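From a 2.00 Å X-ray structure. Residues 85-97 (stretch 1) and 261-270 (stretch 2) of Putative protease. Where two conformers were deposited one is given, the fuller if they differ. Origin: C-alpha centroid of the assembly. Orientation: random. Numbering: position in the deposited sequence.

Stretch 1 (85-97) RFAADAPAYNQLK
Stretch 2 (261-270) TCPIPMAMTG

Two irregular segments of one chain, at least 168 residues apart where they touch, pack through apolar side chains and bury 460 Å² between them; no direct hydrogen bond crosses. Stretch 1 runs from a 3-10 segment (85-87) through a type II turn, A87 to A90, then a second 3-10 segment (91-92) and a type I turn, Y93 to L96. F86, A90, Y93 and L96 point CA-to-CB toward stretch 2.

C262 (phi/psi -104/109, chi1 t) puts SG 3.3 Å from A90 CB, a short contact made by one of two deposited conformers of C262; the alanine methyl adds little bulk. SG is oblique to the Y93 ring, 5.0 Å from its centroid. P263 CA lies 5.6 Å from F86 CA, and L96 CA 7.7 Å from M268 CA; between these pairs the chains advance in broadly the same direction. P263 O is 3.4 Å from F86 CB. A hydrogen bond from I264 N to C262 O, 2.8 Å, closes an inverse gamma turn at P263 (-78/62).

I264 (-90/120; chi1 m, chi2 t) is branched and serves several neighbours: CD1 lies over a face of Y93 (-113/19; chi1 m, chi2 -74°), 2.8 Å from Y93 CD2, shorter than a relaxed contact, in the one of two conformers given; CG2 reaches L96 CD1 at 4.0 Å. P265 (-57/148) lays CD, a methylene mildly polarised by the ring nitrogen, over a face of F86 (-61/-20; chi1 p, chi2 65°), a CH-pi contact 3.7 Å from the centroid, 9° off the normal.

In the 3-10 segment 266-268, M268 N hydrogen-bonds P265 O at 3.0 Å. Selenomethionine M268 (-82/-1; chi m, m, p) starts toward stretch 1, CB 4.2 Å from L96 CD1 (L96 -62/145; chi m, t) and CG 4.2 Å from F86 CZ, but its end leads away. A water links the stretches, its oxygen accepting from Q95 NE2 (3.1 Å) and donating to M268 O (2.7 Å). T269 (-119/16, chi1 p) offers CG2 to Y93 CE1 at 4.0 Å; G270's phi, 60°, favours glycine.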

ATOM      1  N   ARG A  85       4.078  16.114  -4.613  1.00 26.94           N
ATOM      2  CA  ARG A  85       3.300  16.286  -3.374  1.00 27.56           C
ATOM      3  C   ARG A  85       3.920  15.485  -2.230  1.00 27.39           C
ATOM      4  O   ARG A  85       3.961  15.969  -1.104  1.00 28.34           O
ATOM      5  CB  ARG A  85       1.809  15.913  -3.570  1.00 27.22           C
ATOM      6  N   PHE A  86       4.459  14.308  -2.520  1.00 26.97           N
ATOM      7  CA  PHE A  86       5.078  13.485  -1.485  1.00 27.13           C
ATOM      8  C   PHE A  86       6.283  14.139  -0.785  1.00 27.27           C
ATOM      9  O   PHE A  86       6.667  13.716   0.316  1.00 26.79           O
ATOM     10  CB  PHE A  86       5.431  12.066  -1.979  1.00 26.67           C
ATOM     11  CG  PHE A  86       6.424  12.014  -3.120  1.00 26.84           C
ATOM     12  CD1 PHE A  86       7.743  12.444  -2.964  1.00 25.40           C
ATOM     13  CD2 PHE A  86       6.047  11.470  -4.344  1.00 26.68           C
ATOM     14  CE1 PHE A  86       8.640  12.363  -4.028  1.00 25.75           C
ATOM     15  CE2 PHE A  86       6.934  11.388  -5.399  1.00 27.03           C
ATOM     16  CZ  PHE A  86       8.237  11.832  -5.234  1.00 27.28           C
ATOM     17  N   ALA A  87       6.876  15.148  -1.426  1.00 27.03           N
ATOM     18  CA  ALA A  87       8.065  15.813  -0.899  1.00 27.47           C
ATOM     19  C   ALA A  87       7.759  17.122  -0.168  1.00 27.94           C
ATOM     20  O   ALA A  87       8.680  17.789   0.323  1.00 27.36           O
ATOM     21  CB  ALA A  87       9.088  16.059  -2.030  1.00 25.95           C
ATOM     22  N   ALA A  88       6.481  17.479  -0.081  1.00 29.09           N
ATOM     23  CA  ALA A  88       6.074  18.770   0.501  1.00 29.87           C
ATOM     24  C   ALA A  88       6.528  18.872   1.968  1.00 30.82           C
ATOM     25  O   ALA A  88       6.534  17.881   2.695  1.00 30.29           O
ATOM     26  CB  ALA A  88       4.556  18.963   0.401  1.00 29.26           C
ATOM     27  N   ASP A  89       6.939  20.074   2.358  1.00 32.35           N
ATOM     28  CA  ASP A  89       7.424  20.376   3.727  1.00 34.33           C
ATOM     29  C   ASP A  89       8.617  19.543   4.162  1.00 33.83           C
ATOM     30  O   ASP A  89       8.765  19.302   5.351  1.00 35.12           O
ATOM     31  CB  ASP A  89       6.293  20.206   4.779  1.00 35.02           C
ATOM     32  CG  ASP A  89       4.989  20.857   4.351  1.00 38.69           C
ATOM     33  OD1 ASP A  89       4.985  22.074   4.073  1.00 41.77           O
ATOM     34  OD2 ASP A  89       3.965  20.133   4.270  1.00 45.07           O
ATOM     35  N   ALA A  90       9.464  19.105   3.220  1.00 33.24           N
ATOM     36  CA  ALA A  90      10.581  18.171   3.506  1.00 31.70           C
ATOM     37  C   ALA A  90      11.846  18.694   2.822  1.00 30.69           C
ATOM     38  O   ALA A  90      12.208  18.246   1.718  1.00 30.35           O
ATOM     39  CB  ALA A  90      10.258  16.780   3.048  1.00 31.67           C
ATOM     40  N   PRO A  91      12.520  19.646   3.496  1.00 29.22           N
ATOM     41  CA  PRO A  91      13.589  20.459   2.957  1.00 27.88           C
ATOM     42  C   PRO A  91      14.692  19.705   2.319  1.00 26.19           C
ATOM     43  O   PRO A  91      15.219  20.152   1.300  1.00 25.00           O
ATOM     44  CB  PRO A  91      14.113  21.183   4.186  1.00 28.68           C
ATOM     45  CG  PRO A  91      12.891  21.392   4.992  1.00 29.09           C
ATOM     46  CD  PRO A  91      12.124  20.120   4.839  1.00 28.80           C
ATOM     47  N   ALA A  92      15.062  18.576   2.909  1.00 24.76           N
ATOM     48  CA  ALA A  92      16.137  17.765   2.359  1.00 24.62           C
ATOM     49  C   ALA A  92      15.828  17.245   0.952  1.00 24.52           C
ATOM     50  O   ALA A  92      16.757  16.890   0.225  1.00 24.67           O
ATOM     51  CB  ALA A  92      16.440  16.576   3.296  1.00 24.82           C
ATOM     52  N   TYR A  93      14.544  17.193   0.583  1.00 24.16           N
ATOM     53  CA  TYR A  93      14.107  16.668  -0.722  1.00 24.34           C
ATOM     54  C   TYR A  93      13.510  17.705  -1.635  1.00 24.27           C
ATOM     55  O   TYR A  93      12.801  17.381  -2.596  1.00 23.95           O
ATOM     56  CB  TYR A  93      13.073  15.567  -0.509  1.00 24.40           C
ATOM     57  CG  TYR A  93      13.591  14.587   0.451  1.00 26.55           C
ATOM     58  CD1 TYR A  93      14.577  13.685   0.078  1.00 27.79           C
ATOM     59  CD2 TYR A  93      13.181  14.622   1.783  1.00 30.64           C
ATOM     60  CE1 TYR A  93      15.085  12.824   0.972  1.00 30.90           C
ATOM     61  CE2 TYR A  93      13.688  13.751   2.679  1.00 31.40           C
ATOM     62  CZ  TYR A  93      14.633  12.860   2.276  1.00 30.36           C
ATOM     63  OH  TYR A  93      15.124  11.986   3.187  1.00 33.06           O
ATOM     64  N   ASN A  94      13.802  18.963  -1.349  1.00 23.97           N
ATOM     65  CA  ASN A  94      13.175  20.040  -2.082  1.00 23.85           C
ATOM     66  C   ASN A  94      13.754  20.210  -3.485  1.00 23.12           C
ATOM     67  O   ASN A  94      13.253  21.021  -4.230  1.00 21.91           O
ATOM     68  CB  ASN A  94      13.231  21.365  -1.283  1.00 24.33           C
ATOM     69  CG  ASN A  94      14.621  21.951  -1.195  1.00 26.57           C
ATOM     70  OD1 ASN A  94      15.597  21.436  -1.759  1.00 25.80           O
ATOM     71  ND2 ASN A  94      14.718  23.064  -0.478  1.00 30.91           N
ATOM     72  N   GLN A  95      14.791  19.450  -3.849  1.00 22.29           N
ATOM     73  CA  GLN A  95      15.268  19.458  -5.238  1.00 22.33           C
ATOM     74  C   GLN A  95      14.416  18.554  -6.175  1.00 22.27           C
ATOM     75  O   GLN A  95      14.482  18.700  -7.393  1.00 20.56           O
ATOM     76  CB  GLN A  95      16.763  19.111  -5.321  1.00 22.81           C
ATOM     77  CG  GLN A  95      17.143  17.626  -5.473  1.00 23.34           C
ATOM     78  CD  GLN A  95      16.766  16.718  -4.298  1.00 23.98           C
ATOM     79  OE1 GLN A  95      16.336  17.182  -3.234  1.00 22.31           O
ATOM     80  NE2 GLN A  95      16.916  15.393  -4.502  1.00 22.23           N
ATOM     81  N   LEU A  96      13.607  17.648  -5.611  1.00 22.53           N
ATOM     82  CA  LEU A  96      12.867  16.690  -6.427  1.00 22.15           C
ATOM     83  C   LEU A  96      11.905  17.398  -7.356  1.00 22.09           C
ATOM     84  O   LEU A  96      11.407  18.458  -7.011  1.00 21.58           O
ATOM     85  CB  LEU A  96      12.146  15.684  -5.562  1.00 22.69           C
ATOM     86  CG  LEU A  96      13.069  14.738  -4.772  1.00 21.76           C
ATOM     87  CD1 LEU A  96      12.183  13.816  -3.920  1.00 17.48           C
ATOM     88  CD2 LEU A  96      14.024  13.973  -5.688  1.00 18.96           C
ATOM     89  N   LYS A  97      11.726  16.845  -8.559  1.00 21.69           N
ATOM     90  CA  LYS A  97      10.875  17.435  -9.591  1.00 22.09           C
ATOM     91  C   LYS A  97       9.815  16.518 -10.121  1.00 21.95           C
ATOM     92  O   LYS A  97      10.008  15.285 -10.248  1.00 22.50           O
ATOM     93  CB  LYS A  97      11.687  17.910 -10.766  1.00 22.82           C
ATOM     94  CG  LYS A  97      12.684  18.977 -10.426  1.00 25.29           C
ATOM     95  CD  LYS A  97      12.068  20.309 -10.303  1.00 32.42           C
ATOM     96  CE  LYS A  97      13.050  21.355  -9.723  1.00 35.22           C
ATOM     97  NZ  LYS A  97      12.326  22.664  -9.570  1.00 39.04           N
ATOM     98  N   THR A 261       6.635  11.177   9.158  1.00 27.07           N
ATOM     99  CA  THR A 261       7.048  10.333   8.051  1.00 27.09           C
ATOM    100  C   THR A 261       6.873  11.058   6.741  1.00 26.70           C
ATOM    101  O   THR A 261       5.810  11.536   6.445  1.00 27.12           O
ATOM    102  CB  THR A 261       6.270   9.046   7.960  1.00 27.24           C
ATOM    103  OG1 THR A 261       6.317   8.418   9.226  1.00 29.44           O
ATOM    104  CG2 THR A 261       6.928   8.087   6.911  1.00 27.91           C
ATOM    105  N   CYS A 262       7.942  11.100   5.970  1.00 26.28           N
ATOM    106  CA  CYS A 262       7.986  11.738   4.676  0.60 26.18           C
ATOM    107  C   CYS A 262       7.939  10.643   3.614  1.00 25.41           C
ATOM    108  O   CYS A 262       8.909   9.914   3.454  1.00 24.70           O
ATOM    109  CB  CYS A 262       9.311  12.492   4.613  0.60 26.34           C
ATOM    110  SG  CYS A 262       9.483  13.572   3.263  0.60 28.63           S
ATOM    111  N   PRO A 263       6.821  10.509   2.895  1.00 25.16           N
ATOM    112  CA  PRO A 263       6.718   9.371   1.969  1.00 24.76           C
ATOM    113  C   PRO A 263       7.481   9.506   0.625  1.00 23.96           C
ATOM    114  O   PRO A 263       6.899   9.428  -0.452  1.00 25.74           O
ATOM    115  CB  PRO A 263       5.207   9.233   1.787  1.00 24.64           C
ATOM    116  CG  PRO A 263       4.698  10.662   1.873  1.00 24.57           C
ATOM    117  CD  PRO A 263       5.604  11.350   2.874  1.00 25.78           C
ATOM    118  N   ILE A 264       8.791   9.619   0.694  1.00 23.04           N
ATOM    119  CA  ILE A 264       9.610   9.706  -0.509  0.50 22.69           C
ATOM    120  C   ILE A 264      10.010   8.304  -0.938  1.00 22.64           C
ATOM    121  O   ILE A 264      10.635   7.566  -0.166  1.00 22.08           O
ATOM    122  CB  ILE A 264      10.830  10.547  -0.271  0.50 22.85           C
ATOM    123  CG1 ILE A 264      10.375  11.931   0.220  0.50 23.24           C
ATOM    124  CG2 ILE A 264      11.664  10.669  -1.547  0.50 21.68           C
ATOM    125  CD1 ILE A 264      11.446  12.666   0.865  0.50 23.19           C
ATOM    126  N   PRO A 265       9.621   7.916  -2.173  1.00 22.40           N
ATOM    127  CA  PRO A 265       9.957   6.587  -2.661  1.00 22.94           C
ATOM    128  C   PRO A 265      11.463   6.408  -2.604  1.00 22.42           C
ATOM    129  O   PRO A 265      12.222   7.381  -2.803  1.00 21.32           O
ATOM    130  CB  PRO A 265       9.480   6.603  -4.130  1.00 22.57           C
ATOM    131  CG  PRO A 265       8.473   7.721  -4.192  1.00 22.40           C
ATOM    132  CD  PRO A 265       8.908   8.716  -3.198  1.00 22.90           C
HETATM  133  N   MSE A 266      11.886   5.175  -2.362  1.00 21.73           N
HETATM  134  CA  MSE A 266      13.319   4.889  -2.242  1.00 21.77           C
HETATM  135  C   MSE A 266      14.086   5.223  -3.495  1.00 21.05           C
HETATM  136  O   MSE A 266      15.236   5.655  -3.429  1.00 21.04           O
HETATM  137  CB  MSE A 266      13.530   3.421  -1.876  1.00 21.56           C
HETATM  138  CG  MSE A 266      13.036   3.063  -0.477  1.00 23.90           C
HETATM  139 SE   MSE A 266      13.703   1.314   0.118  0.75 23.81          SE
HETATM  140  CE  MSE A 266      12.606   0.178  -1.043  1.00 20.37           C
ATOM    141  N   ALA A 267      13.462   5.006  -4.650  1.00 21.35           N
ATOM    142  CA  ALA A 267      14.085   5.315  -5.936  1.00 21.28           C
ATOM    143  C   ALA A 267      14.486   6.780  -6.017  1.00 21.05           C
ATOM    144  O   ALA A 267      15.485   7.118  -6.648  1.00 20.98           O
ATOM    145  CB  ALA A 267      13.134   4.981  -7.096  1.00 21.36           C
HETATM  146  N   MSE A 268      13.712   7.649  -5.386  1.00 21.11           N
HETATM  147  CA  MSE A 268      13.973   9.095  -5.431  1.00 21.45           C
HETATM  148  C   MSE A 268      15.033   9.484  -4.431  1.00 22.17           C
HETATM  149  O   MSE A 268      15.403  10.653  -4.340  1.00 22.79           O
HETATM  150  CB  MSE A 268      12.682   9.882  -5.211  1.00 21.60           C
HETATM  151  CG  MSE A 268      11.685   9.743  -6.369  1.00 24.42           C
HETATM  152 SE   MSE A 268      12.505  10.569  -7.951  0.75 24.22          SE
HETATM  153  CE  MSE A 268      13.522   9.000  -8.733  1.00 29.63           C
ATOM    154  N   THR A 269      15.548   8.520  -3.674  1.00 22.46           N
ATOM    155  CA  THR A 269      16.710   8.798  -2.830  1.00 24.01           C
ATOM    156  C   THR A 269      17.898   7.901  -3.235  1.00 24.21           C
ATOM    157  O   THR A 269      18.848   7.750  -2.496  1.00 27.22           O
ATOM    158  CB  THR A 269      16.377   8.623  -1.307  1.00 24.27           C
ATOM    159  OG1 THR A 269      16.216   7.240  -0.999  1.00 26.71           O
ATOM    160  CG2 THR A 269      15.085   9.328  -0.926  1.00 21.43           C
ATOM    161  N   GLY A 270      17.849   7.287  -4.399  1.00 23.20           N
ATOM    162  CA  GLY A 270      18.911   6.337  -4.764  1.00 22.60           C
ATOM    163  C   GLY A 270      19.039   5.148  -3.812  1.00 20.88           C
ATOM    164  O   GLY A 270      20.134   4.580  -3.663  1.00 20.47           O
TER
HETATM  165  O   HOH W   1      16.374  12.733  -2.914  1.00 29.46           O